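Local coordinates for APL1 (Anopheles gambiae, PDB 3O6N), which is a leucine-rich repeat protein that probably regulates complement-like immunity in the mosquito, in a heterodimeric complex with LRIM1, at residues E83-T94 with Y107-L118. Sequence-based numbering, arbitrary orientation.
Sequences EIDTYAFAYAHT and YLPPHVFQNVPL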
# COMPACT_ATOMS: atom_id res chain seq x y z
N GLU A 83 12.13 17.82 -18.44
CA GLU A 83 13.55 17.51 -18.38
C GLU A 83 14.25 18.34 -17.31
O GLU A 83 13.85 19.46 -17.01
CB GLU A 83 14.21 17.75 -19.74
CG GLU A 83 15.71 17.49 -19.75
CD GLU A 83 16.33 17.64 -21.13
OE1 GLU A 83 15.59 17.50 -22.13
OE2 GLU A 83 17.55 17.91 -21.21
N ILE A 84 15.30 17.76 -16.73
CA ILE A 84 16.11 18.44 -15.73
C ILE A 84 17.47 18.74 -16.33
O ILE A 84 18.14 17.83 -16.80
CB ILE A 84 16.33 17.54 -14.50
CG1 ILE A 84 15.01 17.20 -13.82
CG2 ILE A 84 17.30 18.20 -13.52
CD1 ILE A 84 15.15 16.17 -12.71
N ASP A 85 17.89 20.01 -16.31
CA ASP A 85 19.22 20.35 -16.82
C ASP A 85 20.26 19.54 -16.07
O ASP A 85 20.16 19.36 -14.86
CB ASP A 85 19.50 21.84 -16.67
CG ASP A 85 20.83 22.24 -17.28
OD1 ASP A 85 20.87 22.50 -18.50
OD2 ASP A 85 21.84 22.29 -16.54
N THR A 86 21.27 19.06 -16.79
CA THR A 86 22.27 18.18 -16.20
C THR A 86 22.86 18.73 -14.90
O THR A 86 23.06 17.99 -13.93
CB THR A 86 23.42 17.89 -17.18
OG1 THR A 86 22.90 17.24 -18.35
CG2 THR A 86 24.48 17.01 -16.54
N TYR A 87 23.12 20.03 -14.86
CA TYR A 87 23.76 20.63 -13.69
C TYR A 87 22.81 21.42 -12.81
O TYR A 87 23.24 22.24 -11.99
CB TYR A 87 24.96 21.49 -14.13
CG TYR A 87 25.93 20.69 -14.96
CD1 TYR A 87 26.70 19.69 -14.38
CD2 TYR A 87 26.05 20.90 -16.33
CE1 TYR A 87 27.59 18.94 -15.13
CE2 TYR A 87 26.93 20.16 -17.09
CZ TYR A 87 27.70 19.18 -16.48
OH TYR A 87 28.58 18.43 -17.23
N ALA A 88 21.51 21.16 -12.95
CA ALA A 88 20.49 21.86 -12.19
C ALA A 88 20.75 21.82 -10.68
O ALA A 88 20.50 22.79 -9.97
CB ALA A 88 19.10 21.30 -12.50
N PHE A 89 21.27 20.69 -10.19
CA PHE A 89 21.50 20.53 -8.76
C PHE A 89 22.98 20.56 -8.36
O PHE A 89 23.38 19.96 -7.37
CB PHE A 89 20.83 19.24 -8.26
CG PHE A 89 19.33 19.28 -8.31
CD1 PHE A 89 18.60 19.72 -7.21
CD2 PHE A 89 18.65 18.90 -9.45
CE1 PHE A 89 17.21 19.76 -7.26
CE2 PHE A 89 17.26 18.94 -9.51
CZ PHE A 89 16.55 19.37 -8.41
N ALA A 90 23.77 21.29 -9.13
CA ALA A 90 25.20 21.44 -8.85
C ALA A 90 25.45 22.16 -7.52
O ALA A 90 26.32 21.76 -6.74
CB ALA A 90 25.90 22.17 -9.99
N TYR A 91 24.68 23.21 -7.26
CA TYR A 91 24.82 23.98 -6.02
C TYR A 91 23.67 23.71 -5.06
O TYR A 91 23.15 24.64 -4.43
CB TYR A 91 24.87 25.48 -6.33
CG TYR A 91 26.09 25.93 -7.10
CD1 TYR A 91 27.18 26.50 -6.44
CD2 TYR A 91 26.17 25.78 -8.48
CE1 TYR A 91 28.30 26.90 -7.14
CE2 TYR A 91 27.29 26.18 -9.18
CZ TYR A 91 28.35 26.75 -8.51
OH TYR A 91 29.46 27.15 -9.21
N ALA A 92 23.27 22.45 -4.93
CA ALA A 92 22.12 22.11 -4.11
C ALA A 92 22.52 21.51 -2.76
O ALA A 92 21.73 20.83 -2.12
CB ALA A 92 21.21 21.15 -4.86
N HIS A 93 23.75 21.78 -2.34
CA HIS A 93 24.34 21.16 -1.15
C HIS A 93 23.52 21.30 0.14
O HIS A 93 23.68 20.50 1.06
CB HIS A 93 25.76 21.70 -0.91
CG HIS A 93 26.70 21.43 -2.05
ND1 HIS A 93 27.23 20.18 -2.29
CD2 HIS A 93 27.21 22.25 -3.00
CE1 HIS A 93 28.03 20.24 -3.34
NE2 HIS A 93 28.03 21.49 -3.79
N THR A 94 22.66 22.31 0.21
CA THR A 94 21.90 22.56 1.43
C THR A 94 20.50 21.95 1.42
O THR A 94 19.81 21.96 2.44
CB THR A 94 21.78 24.07 1.71
OG1 THR A 94 21.12 24.71 0.61
CG2 THR A 94 23.16 24.70 1.91
N TYR A 107 13.66 11.02 -17.42
CA TYR A 107 14.86 10.39 -16.88
C TYR A 107 15.58 11.29 -15.87
O TYR A 107 15.43 12.51 -15.88
CB TYR A 107 15.82 10.00 -18.01
CG TYR A 107 16.48 11.18 -18.68
CD1 TYR A 107 17.76 11.58 -18.31
CD2 TYR A 107 15.83 11.89 -19.67
CE1 TYR A 107 18.37 12.66 -18.92
CE2 TYR A 107 16.43 12.98 -20.29
CZ TYR A 107 17.70 13.36 -19.90
OH TYR A 107 18.31 14.43 -20.51
N LEU A 108 16.37 10.66 -15.00
CA LEU A 108 17.19 11.39 -14.06
C LEU A 108 18.63 11.42 -14.57
O LEU A 108 19.20 10.37 -14.85
CB LEU A 108 17.15 10.71 -12.68
CG LEU A 108 15.79 10.56 -11.99
CD1 LEU A 108 15.91 9.68 -10.75
CD2 LEU A 108 15.21 11.92 -11.64
N PRO A 109 19.21 12.62 -14.70
CA PRO A 109 20.64 12.69 -15.00
C PRO A 109 21.43 11.85 -14.00
O PRO A 109 21.16 11.91 -12.80
CB PRO A 109 20.96 14.18 -14.82
CG PRO A 109 19.66 14.87 -15.11
CD PRO A 109 18.59 13.95 -14.57
N PRO A 110 22.41 11.06 -14.48
CA PRO A 110 23.14 10.08 -13.67
C PRO A 110 23.67 10.63 -12.34
O PRO A 110 23.63 9.93 -11.33
CB PRO A 110 24.30 9.68 -14.58
CG PRO A 110 23.78 9.88 -15.96
CD PRO A 110 22.87 11.07 -15.88
N HIS A 111 24.16 11.86 -12.34
CA HIS A 111 24.75 12.43 -11.13
C HIS A 111 23.91 13.55 -10.55
O HIS A 111 24.41 14.41 -9.84
CB HIS A 111 26.18 12.90 -11.41
CG HIS A 111 27.06 11.84 -11.98
ND1 HIS A 111 27.45 10.73 -11.25
CD2 HIS A 111 27.63 11.70 -13.20
CE1 HIS A 111 28.22 9.96 -12.00
NE2 HIS A 111 28.34 10.53 -13.19
N VAL A 112 22.61 13.53 -10.84
CA VAL A 112 21.72 14.59 -10.38
C VAL A 112 21.72 14.76 -8.86
O VAL A 112 21.56 15.87 -8.36
CB VAL A 112 20.28 14.39 -10.89
CG1 VAL A 112 19.60 13.24 -10.16
CG2 VAL A 112 19.48 15.68 -10.74
N PHE A 113 21.91 13.66 -8.13
CA PHE A 113 21.89 13.73 -6.67
C PHE A 113 23.27 13.50 -6.09
O PHE A 113 23.42 12.94 -5.00
CB PHE A 113 20.89 12.71 -6.10
CG PHE A 113 19.48 12.92 -6.58
CD1 PHE A 113 18.95 14.20 -6.67
CD2 PHE A 113 18.70 11.85 -6.96
CE1 PHE A 113 17.65 14.40 -7.12
CE2 PHE A 113 17.40 12.04 -7.41
CZ PHE A 113 16.88 13.32 -7.49
N GLN A 114 24.29 13.93 -6.83
CA GLN A 114 25.67 13.78 -6.39
C GLN A 114 26.05 14.82 -5.35
O GLN A 114 26.94 14.59 -4.52
CB GLN A 114 26.62 13.87 -7.59
CG GLN A 114 28.07 13.55 -7.27
CD GLN A 114 28.99 13.77 -8.45
OE1 GLN A 114 28.70 14.58 -9.33
NE2 GLN A 114 30.11 13.06 -8.47
N ASN A 115 25.38 15.97 -5.39
CA ASN A 115 25.69 17.07 -4.49
C ASN A 115 24.55 17.48 -3.56
O ASN A 115 24.40 18.66 -3.25
CB ASN A 115 26.17 18.29 -5.29
CG ASN A 115 27.50 18.06 -5.97
OD1 ASN A 115 28.27 17.18 -5.57
ND2 ASN A 115 27.78 18.85 -6.99
N VAL A 116 23.75 16.50 -3.12
CA VAL A 116 22.72 16.74 -2.12
C VAL A 116 22.88 15.80 -0.93
O VAL A 116 22.01 14.97 -0.66
CB VAL A 116 21.29 16.60 -2.70
CG1 VAL A 116 20.97 17.76 -3.62
CG2 VAL A 116 21.14 15.27 -3.42
N PRO A 117 24.00 15.92 -0.20
CA PRO A 117 24.32 14.99 0.89
C PRO A 117 23.34 15.02 2.05
O PRO A 117 23.26 14.05 2.80
CB PRO A 117 25.71 15.47 1.36
CG PRO A 117 25.78 16.90 0.93
CD PRO A 117 25.05 16.96 -0.37
N LEU A 118 22.59 16.11 2.19
CA LEU A 118 21.68 16.26 3.33
C LEU A 118 20.25 15.83 3.01
O LEU A 118 19.35 16.03 3.82
CB LEU A 118 21.68 17.70 3.83
CG LEU A 118 23.03 18.29 4.26
CD1 LEU A 118 22.85 19.71 4.78
CD2 LEU A 118 23.69 17.41 5.31
O HOH W 1 15.66 14.88 -17.29
O HOH W 2 23.33 17.14 -6.83
O HOH W 3 21.98 18.31 0.55
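N115 of 107-118 lies alongside H93 of 83-94, the two side chains pointing the same way. N115 CB lies 3.3 Å from H93 CE1, and the N115 amide plane is turned 32° from the imidazole. P117 CD comes to the edge of the same ring. The N115 torsion (chi1 -67°) sets CG beside the backbone N and directs the amide at the A90 carbonyl. N115 ND2 donates to A90 O at 3.3 Å, on a lone pair in the carbonyl plane, but the bond is bent (143° at the hydrogen). This is the one direct hydrogen bond between the segments. Close by, H93 CA makes a CH...O contact with N115 O.

Inside, the contact is apolar. F89 and V112 run side by side, with V112 CG2 3.6 Å from F89 CD2. V112 holds CG2 anti to its backbone N, which brings that methyl to the phenyl ring. I84 meets P109 and, more loosely, L108 CD2. A92 CB touches V116 CG1 at 3.6 Å and also sits at the edge of the F89 ring, in its plane. L65 of helix 63-67 and L98 of strand 97-99 also pack on F89.

Three waters bridge the backbones. One links I84 N to Y107 O and lies over the centre of a Y107 ring face. The second donates to F89 O and V112 O and accepts from N115 N. The third joins H93 O to L118 N. Successive type I turns shape both segments. Such stacking of equivalent turns, behind parallel strands 97-99 and 121-123, is characteristic of the convex side of a leucine-rich repeat solenoid.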